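Local coordinates for VirK protein (Legionella pneumophila, PDB 5XTA), which is of unknown function but belongs to the VirK family, is probably exported by type II secretion, and has a novel fold for bacterial VirK proteins, at residues Val23-Lys28 against Ser37-Val42; Ser89-Val94 against Ser105-Cys110. The protein carries 3 engineered substitutions. All coordinates share one frame; numbering follows the deposited sequence.

Both contacts join neighbouring antiparallel strands and both are only partly buried, but they lie in different sheets. Contact 1 pairs two strands of a three-stranded sheet and frays into a turn at one end; its outer strand pairs with a second subunit. Contact 2 lies within the larger, six-stranded sheet and keeps strand pairing throughout. Their apolar faces meet in a shared layer with Ile24, Ile90 and Met108 buried: Ile24 CD1 lies 3.5 Å from Ile90 CD1, and Leu26 packs on Met108; Lys27 and Lys91 are exposed. Aliphatic side chains dominate contact 1, whereas contact 2 adds a tyrosine face, a disulfide cysteine and, on its other face, charged Lys91 with polar Gln107 and Asn109.

Contact 1: Val23-Lys28 against Ser37-Val42; sequences VINLKK and SAIVSV
Strands 21-25 and 38-42 run antiparallel, and they are knit most tightly at Ile24 and Val40, a hydrogen-bonded pair. Ile24 N donates to Val40 O over 2.7 Å, and Val40 N returns a bond to Ile24 O at 2.8 Å; both donors lie in the carbonyl planes. A third bond, Leu26 N to Ala38 O at 3.1 Å, runs nearly along the C=O axis. On the face of Val23 and Ile39, Val23 CG1, anti to its backbone N (chi1 -174°), crosses obliquely to Ile39 CG2 at 3.6 Å. Beta-branched residues suit these extended positions, filling the sheet surface close to the backbone. On the other face Leu26 straddles two partners, with CD2 4.0 Å from Ala38 CB and CD1 reaching Val40 CG2; the small alanine lets leucine lie close to the strand.

Beyond the Leu26-Ala38 bond the pairing ends. The chain turns through a 3-10 segment at Leu26 and Lys27, where Lys28 N bonds to Asn25 O, while Asn25 OD1 is buried without a partner in the model. Lys27 is solvent-exposed, as befits a charged residue, and only its aliphatic part meets Ser37, CD lying 3.2 Å from OG before the chain bends away. Strand 116-119 flanks strand 21-25 on its other edge, while strand 38-42 pairs antiparallel with a strand of the second subunit, carrying the sheet across the interface.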
ATOM      1  N   VAL A  23     -13.360   9.700   2.843  1.00 25.40           N
ATOM      2  CA  VAL A  23     -14.436   9.613   1.863  1.00 25.93           C
ATOM      3  C   VAL A  23     -14.914  11.024   1.493  1.00 25.93           C
ATOM      4  O   VAL A  23     -15.381  11.798   2.339  1.00 24.25           O
ATOM      5  CB  VAL A  23     -15.578   8.716   2.336  1.00 27.75           C
ATOM      6  CG1 VAL A  23     -16.604   8.534   1.233  1.00 29.33           C
ATOM      7  CG2 VAL A  23     -15.045   7.345   2.722  1.00 27.14           C
ATOM      8  N   ILE A  24     -14.756  11.361   0.228  1.00 25.28           N
ATOM      9  CA  ILE A  24     -15.052  12.678  -0.254  1.00 28.39           C
ATOM     10  C   ILE A  24     -16.154  12.644  -1.257  1.00 30.32           C
ATOM     11  O   ILE A  24     -16.071  11.923  -2.266  1.00 30.56           O
ATOM     12  CB  ILE A  24     -13.809  13.303  -0.857  1.00 31.15           C
ATOM     13  CG1 ILE A  24     -12.731  13.123   0.207  1.00 33.58           C
ATOM     14  CG2 ILE A  24     -14.071  14.768  -1.249  1.00 34.48           C
ATOM     15  CD1 ILE A  24     -11.554  14.017   0.140  1.00 36.64           C
ATOM     16  N   ASN A  25     -17.168  13.460  -0.986  1.00 30.63           N
ATOM     17  CA  ASN A  25     -18.317  13.628  -1.894  1.00 32.65           C
ATOM     18  C   ASN A  25     -18.175  14.952  -2.641  1.00 33.21           C
ATOM     19  O   ASN A  25     -18.461  16.043  -2.099  1.00 29.77           O
ATOM     20  CB  ASN A  25     -19.599  13.520  -1.084  1.00 32.90           C
ATOM     21  CG  ASN A  25     -20.853  13.483  -1.938  1.00 35.72           C
ATOM     22  OD1 ASN A  25     -20.842  13.679  -3.151  1.00 34.37           O
ATOM     23  ND2 ASN A  25     -21.953  13.208  -1.279  1.00 37.05           N
ATOM     24  N   LEU A  26     -17.668  14.847  -3.870  1.00 35.46           N
ATOM     25  CA  LEU A  26     -17.251  16.002  -4.671  1.00 40.01           C
ATOM     26  C   LEU A  26     -18.329  17.056  -4.933  1.00 41.60           C
ATOM     27  O   LEU A  26     -18.027  18.245  -5.010  1.00 41.10           O
ATOM     28  CB  LEU A  26     -16.701  15.542  -6.011  1.00 43.95           C
ATOM     29  CG  LEU A  26     -15.198  15.271  -6.123  1.00 46.66           C
ATOM     30  CD1 LEU A  26     -14.601  14.575  -4.925  1.00 47.29           C
ATOM     31  CD2 LEU A  26     -14.931  14.466  -7.383  1.00 50.90           C
ATOM     32  N   LYS A  27     -19.578  16.623  -5.042  1.00 38.01           N
ATOM     33  CA  LYS A  27     -20.668  17.546  -5.279  1.00 42.06           C
ATOM     34  C   LYS A  27     -20.964  18.426  -4.040  1.00 41.36           C
ATOM     35  O   LYS A  27     -21.612  19.451  -4.138  1.00 40.60           O
ATOM     36  CB  LYS A  27     -21.899  16.789  -5.771  1.00 46.25           C
ATOM     37  CG  LYS A  27     -22.710  16.046  -4.725  1.00 50.81           C
ATOM     38  CD  LYS A  27     -23.861  15.306  -5.405  1.00 57.13           C
ATOM     39  CE  LYS A  27     -24.193  13.954  -4.781  1.00 61.42           C
ATOM     40  NZ  LYS A  27     -25.162  14.027  -3.648  1.00 62.39           N
ATOM     41  N   LYS A  28     -20.479  18.021  -2.875  1.00 38.48           N
ATOM     42  CA  LYS A  28     -20.635  18.784  -1.677  1.00 37.67           C
ATOM     43  C   LYS A  28     -19.382  19.582  -1.379  1.00 34.54           C
ATOM     44  O   LYS A  28     -19.244  20.094  -0.294  1.00 35.29           O
ATOM     45  CB  LYS A  28     -20.966  17.835  -0.541  1.00 40.38           C
ATOM     46  CG  LYS A  28     -22.237  17.065  -0.825  1.00 44.57           C
ATOM     47  CD  LYS A  28     -22.865  16.462   0.418  1.00 49.53           C
ATOM     48  CE  LYS A  28     -24.274  15.987   0.101  1.00 55.29           C
ATOM     49  NZ  LYS A  28     -24.553  14.643   0.665  1.00 61.78           N
ATOM     50  N   SER A  37     -20.009  14.618 -10.317  1.00 58.63           N
ATOM     51  CA  SER A  37     -20.482  14.041  -9.083  1.00 51.51           C
ATOM     52  C   SER A  37     -19.839  12.659  -8.900  1.00 46.95           C
ATOM     53  O   SER A  37     -19.923  11.783  -9.773  1.00 42.58           O
ATOM     54  CB  SER A  37     -21.995  13.930  -9.133  1.00 55.39           C
ATOM     55  OG  SER A  37     -22.536  13.716  -7.852  1.00 62.27           O
ATOM     56  N   ALA A  38     -19.128  12.507  -7.799  1.00 39.83           N
ATOM     57  CA  ALA A  38     -18.385  11.297  -7.545  1.00 37.79           C
ATOM     58  C   ALA A  38     -18.132  11.204  -6.070  1.00 34.72           C
ATOM     59  O   ALA A  38     -18.118  12.211  -5.378  1.00 33.81           O
ATOM     60  CB  ALA A  38     -17.067  11.270  -8.311  1.00 37.95           C
ATOM     61  N   ILE A  39     -18.024   9.979  -5.587  1.00 32.55           N
ATOM     62  CA  ILE A  39     -17.535   9.728  -4.267  1.00 31.67           C
ATOM     63  C   ILE A  39     -16.169   9.151  -4.419  1.00 30.04           C
ATOM     64  O   ILE A  39     -15.977   8.258  -5.210  1.00 29.91           O
ATOM     65  CB  ILE A  39     -18.479   8.791  -3.526  1.00 34.83           C
ATOM     66  CG1 ILE A  39     -19.826   9.543  -3.402  1.00 39.48           C
ATOM     67  CG2 ILE A  39     -17.924   8.395  -2.147  1.00 31.95           C
ATOM     68  CD1 ILE A  39     -20.843   8.932  -2.455  1.00 42.86           C
ATOM     69  N   VAL A  40     -15.215   9.663  -3.657  1.00 27.43           N
ATOM     70  CA  VAL A  40     -13.852   9.191  -3.717  1.00 27.02           C
ATOM     71  C   VAL A  40     -13.421   8.765  -2.325  1.00 24.15           C
ATOM     72  O   VAL A  40     -13.519   9.542  -1.375  1.00 21.93           O
ATOM     73  CB  VAL A  40     -12.932  10.288  -4.208  1.00 30.04           C
ATOM     74  CG1 VAL A  40     -11.479   9.813  -4.235  1.00 32.83           C
ATOM     75  CG2 VAL A  40     -13.372  10.705  -5.585  1.00 32.84           C
ATOM     76  N   SER A  41     -12.940   7.533  -2.222  1.00 22.32           N
ATOM     77  CA  SER A  41     -12.457   6.975  -0.972  1.00 20.65           C
ATOM     78  C   SER A  41     -10.965   6.723  -1.123  1.00 22.07           C
ATOM     79  O   SER A  41     -10.502   6.169  -2.160  1.00 21.16           O
ATOM     80  CB  SER A  41     -13.200   5.684  -0.682  1.00 20.67           C
ATOM     81  OG  SER A  41     -12.572   4.929   0.336  1.00 20.27           O
ATOM     82  N   VAL A  42     -10.206   7.109  -0.104  1.00 21.32           N
ATOM     83  CA  VAL A  42      -8.744   6.895  -0.118  1.00 21.72           C
ATOM     84  C   VAL A  42      -8.312   6.552   1.295  1.00 20.29           C
ATOM     85  O   VAL A  42      -8.692   7.229   2.225  1.00 18.80           O
ATOM     86  CB  VAL A  42      -7.941   8.151  -0.569  1.00 26.34           C
ATOM     87  CG1 VAL A  42      -6.422   7.927  -0.474  1.00 27.93           C
ATOM     88  CG2 VAL A  42      -8.279   8.555  -2.006  1.00 29.00           C
TER

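Contact 2: Ser89-Val94 against Ser105-Cys110; sequences SIKTTV and SYQMNC
This is an antiparallel beta hairpin, strands 87-96 and 102-111, in which register decides each side chain's face and torsions the rest. Ile90 with Met108 and Thr92 with Tyr106 are hydrogen-bonded pairs; Thr92 N to Tyr106 O, 2.8 Å, is nearly collinear with the C=O. Tyr106 holds CG in the crowded position between its backbone N and carbonyl carbon (chi1 54°), which lays the ring alongside Thr92. Thr92 CB sits over one ring face, 3.9 Å from the centroid, a CH-pi contact offset toward the rim, with CG2 3.4 Å from OH. Threonine suits the spot: its carbons meet the ring while OG1 bonds to Ser78. Farther along this face Ile90 CD1 touches both Met108 CG, 3.8 Å away, and Cys110 SG at 3.6 Å, the sulfur disulfide-bonded to Cys29.

The opposite face is polar. Lys91, exposed as suits its charge, crosses Gln107 obliquely, its methylene CD 3.6 Å from OE1. Gln107 is extended, and its NE2 makes a long, bent bond (144° at the hydrogen) to a lone pair of Asn109 OD1 at 3.2 Å. Back beside Tyr106, CE of selenomethionine Met108 lies in the ring plane, at its edge.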
ATOM      1  N   SER A  89      -9.393  20.718   2.859  1.00 31.85           N
ATOM      2  CA  SER A  89      -9.045  20.921   1.464  1.00 34.02           C
ATOM      3  C   SER A  89      -8.293  19.732   0.890  1.00 33.07           C
ATOM      4  O   SER A  89      -7.606  18.984   1.621  1.00 31.27           O
ATOM      5  CB  SER A  89      -8.230  22.190   1.294  1.00 36.57           C
ATOM      6  OG  SER A  89      -6.931  22.041   1.815  1.00 40.02           O
ATOM      7  N   ILE A  90      -8.459  19.544  -0.418  1.00 30.89           N
ATOM      8  CA  ILE A  90      -7.716  18.536  -1.156  1.00 30.81           C
ATOM      9  C   ILE A  90      -7.112  19.257  -2.317  1.00 30.21           C
ATOM     10  O   ILE A  90      -7.815  19.846  -3.127  1.00 30.57           O
ATOM     11  CB  ILE A  90      -8.559  17.374  -1.684  1.00 33.21           C
ATOM     12  CG1 ILE A  90      -9.390  16.747  -0.561  1.00 34.31           C
ATOM     13  CG2 ILE A  90      -7.657  16.334  -2.359  1.00 32.82           C
ATOM     14  CD1 ILE A  90     -10.717  17.415  -0.311  1.00 38.44           C
ATOM     15  N   LYS A  91      -5.799  19.222  -2.378  1.00 28.40           N
ATOM     16  CA  LYS A  91      -5.100  19.759  -3.488  1.00 28.75           C
ATOM     17  C   LYS A  91      -4.456  18.630  -4.297  1.00 27.08           C
ATOM     18  O   LYS A  91      -3.669  17.851  -3.785  1.00 24.24           O
ATOM     19  CB  LYS A  91      -4.091  20.786  -3.027  1.00 31.02           C
ATOM     20  CG  LYS A  91      -3.392  21.391  -4.238  1.00 35.81           C
ATOM     21  CD  LYS A  91      -2.779  22.741  -4.005  1.00 39.83           C
ATOM     22  CE  LYS A  91      -2.311  23.336  -5.332  1.00 41.14           C
ATOM     23  NZ  LYS A  91      -1.067  24.120  -5.171  1.00 44.03           N
ATOM     24  N   THR A  92      -4.855  18.517  -5.554  1.00 26.15           N
ATOM     25  CA  THR A  92      -4.348  17.479  -6.434  1.00 27.14           C
ATOM     26  C   THR A  92      -3.406  18.087  -7.453  1.00 27.33           C
ATOM     27  O   THR A  92      -3.761  19.045  -8.122  1.00 29.55           O
ATOM     28  CB  THR A  92      -5.498  16.764  -7.135  1.00 28.61           C
ATOM     29  OG1 THR A  92      -6.330  16.201  -6.132  1.00 29.12           O
ATOM     30  CG2 THR A  92      -4.958  15.618  -8.085  1.00 29.61           C
ATOM     31  N   THR A  93      -2.197  17.557  -7.526  1.00 24.96           N
ATOM     32  CA  THR A  93      -1.180  18.003  -8.444  1.00 25.32           C
ATOM     33  C   THR A  93      -0.915  16.877  -9.429  1.00 26.51           C
ATOM     34  O   THR A  93      -0.642  15.717  -9.036  1.00 22.63           O
ATOM     35  CB  THR A  93       0.096  18.395  -7.671  1.00 25.89           C
ATOM     36  OG1 THR A  93      -0.208  19.497  -6.802  1.00 26.09           O
ATOM     37  CG2 THR A  93       1.212  18.800  -8.613  1.00 26.95           C
ATOM     38  N   VAL A  94      -1.000  17.195 -10.714  1.00 26.23           N
ATOM     39  CA  VAL A  94      -0.874  16.160 -11.716  1.00 27.11           C
ATOM     40  C   VAL A  94       0.544  16.198 -12.268  1.00 28.06           C
ATOM     41  O   VAL A  94       1.008  17.258 -12.716  1.00 29.64           O
ATOM     42  CB  VAL A  94      -1.923  16.311 -12.816  1.00 29.37           C
ATOM     43  CG1 VAL A  94      -1.823  15.178 -13.791  1.00 29.16           C
ATOM     44  CG2 VAL A  94      -3.326  16.368 -12.233  1.00 30.32           C
ATOM     45  N   SER A 105      -2.828  21.491 -11.663  1.00 38.00           N
ATOM     46  CA  SER A 105      -3.267  21.260 -10.299  1.00 43.37           C
ATOM     47  C   SER A 105      -4.642  21.789 -10.141  1.00 47.38           C
ATOM     48  O   SER A 105      -5.057  22.687 -10.887  1.00 51.72           O
ATOM     49  CB  SER A 105      -2.326  21.919  -9.282  1.00 45.67           C
ATOM     50  OG  SER A 105      -2.129  23.299  -9.537  1.00 49.80           O
ATOM     51  N   TYR A 106      -5.364  21.218  -9.196  1.00 45.82           N
ATOM     52  CA  TYR A 106      -6.668  21.732  -8.860  1.00 46.66           C
ATOM     53  C   TYR A 106      -6.960  21.447  -7.402  1.00 44.23           C
ATOM     54  O   TYR A 106      -6.317  20.600  -6.784  1.00 39.30           O
ATOM     55  CB  TYR A 106      -7.730  21.159  -9.796  1.00 50.56           C
ATOM     56  CG  TYR A 106      -7.752  19.658  -9.864  1.00 52.26           C
ATOM     57  CD1 TYR A 106      -6.983  18.954 -10.802  1.00 55.79           C
ATOM     58  CD2 TYR A 106      -8.548  18.923  -8.983  1.00 57.22           C
ATOM     59  CE1 TYR A 106      -7.003  17.558 -10.844  1.00 56.72           C
ATOM     60  CE2 TYR A 106      -8.576  17.532  -9.015  1.00 59.08           C
ATOM     61  CZ  TYR A 106      -7.805  16.849  -9.950  1.00 57.84           C
ATOM     62  OH  TYR A 106      -7.830  15.465  -9.969  1.00 58.55           O
ATOM     63  N   GLN A 107      -7.896  22.200  -6.850  1.00 41.97           N
ATOM     64  CA  GLN A 107      -8.195  22.130  -5.436  1.00 41.84           C
ATOM     65  C   GLN A 107      -9.673  22.114  -5.138  1.00 39.56           C
ATOM     66  O   GLN A 107     -10.463  22.789  -5.814  1.00 38.20           O
ATOM     67  CB  GLN A 107      -7.527  23.288  -4.718  1.00 44.54           C
ATOM     68  CG  GLN A 107      -7.929  23.388  -3.256  1.00 47.56           C
ATOM     69  CD  GLN A 107      -6.983  24.198  -2.416  1.00 50.87           C
ATOM     70  OE1 GLN A 107      -5.761  24.145  -2.596  1.00 53.26           O
ATOM     71  NE2 GLN A 107      -7.540  24.952  -1.472  1.00 54.52           N
HETATM   72  N   MSE A 108     -10.050  21.366  -4.107  1.00 36.68           N
HETATM   73  CA  MSE A 108     -11.411  21.452  -3.618  1.00 39.51           C
HETATM   74  C   MSE A 108     -11.401  21.721  -2.167  1.00 36.14           C
HETATM   75  O   MSE A 108     -10.433  21.430  -1.479  1.00 32.60           O
HETATM   76  CB  MSE A 108     -12.347  20.314  -3.908  1.00 43.73           C
HETATM   77  CG  MSE A 108     -11.812  18.940  -3.608  1.00 51.40           C
HETATM   78 SE   MSE A 108     -12.375  17.901  -5.171  0.80 61.88          SE
HETATM   79  CE  MSE A 108     -11.063  18.622  -6.485  1.00 62.09           C
ATOM     80  N   ASN A 109     -12.484  22.323  -1.711  1.00 32.85           N
ATOM     81  CA  ASN A 109     -12.659  22.649  -0.300  1.00 33.52           C
ATOM     82  C   ASN A 109     -13.973  22.108   0.181  1.00 33.75           C
ATOM     83  O   ASN A 109     -14.952  22.164  -0.540  1.00 33.31           O
ATOM     84  CB  ASN A 109     -12.560  24.154  -0.099  1.00 36.52           C
ATOM     85  CG  ASN A 109     -11.216  24.698  -0.577  1.00 37.06           C
ATOM     86  OD1 ASN A 109     -10.269  24.756   0.182  1.00 38.39           O
ATOM     87  ND2 ASN A 109     -11.130  25.050  -1.845  1.00 40.84           N
ATOM     88  N   CYS A 110     -13.958  21.530   1.370  1.00 32.60           N
ATOM     89  CA  CYS A 110     -15.091  20.848   1.975  1.00 35.33           C
ATOM     90  C   CYS A 110     -15.172  21.094   3.448  1.00 32.83           C
ATOM     91  O   CYS A 110     -14.275  21.632   4.025  1.00 31.98           O
ATOM     92  CB  CYS A 110     -15.071  19.328   1.799  1.00 38.10           C
ATOM     93  SG  CYS A 110     -13.975  18.621   0.608  1.00 46.82           S
TER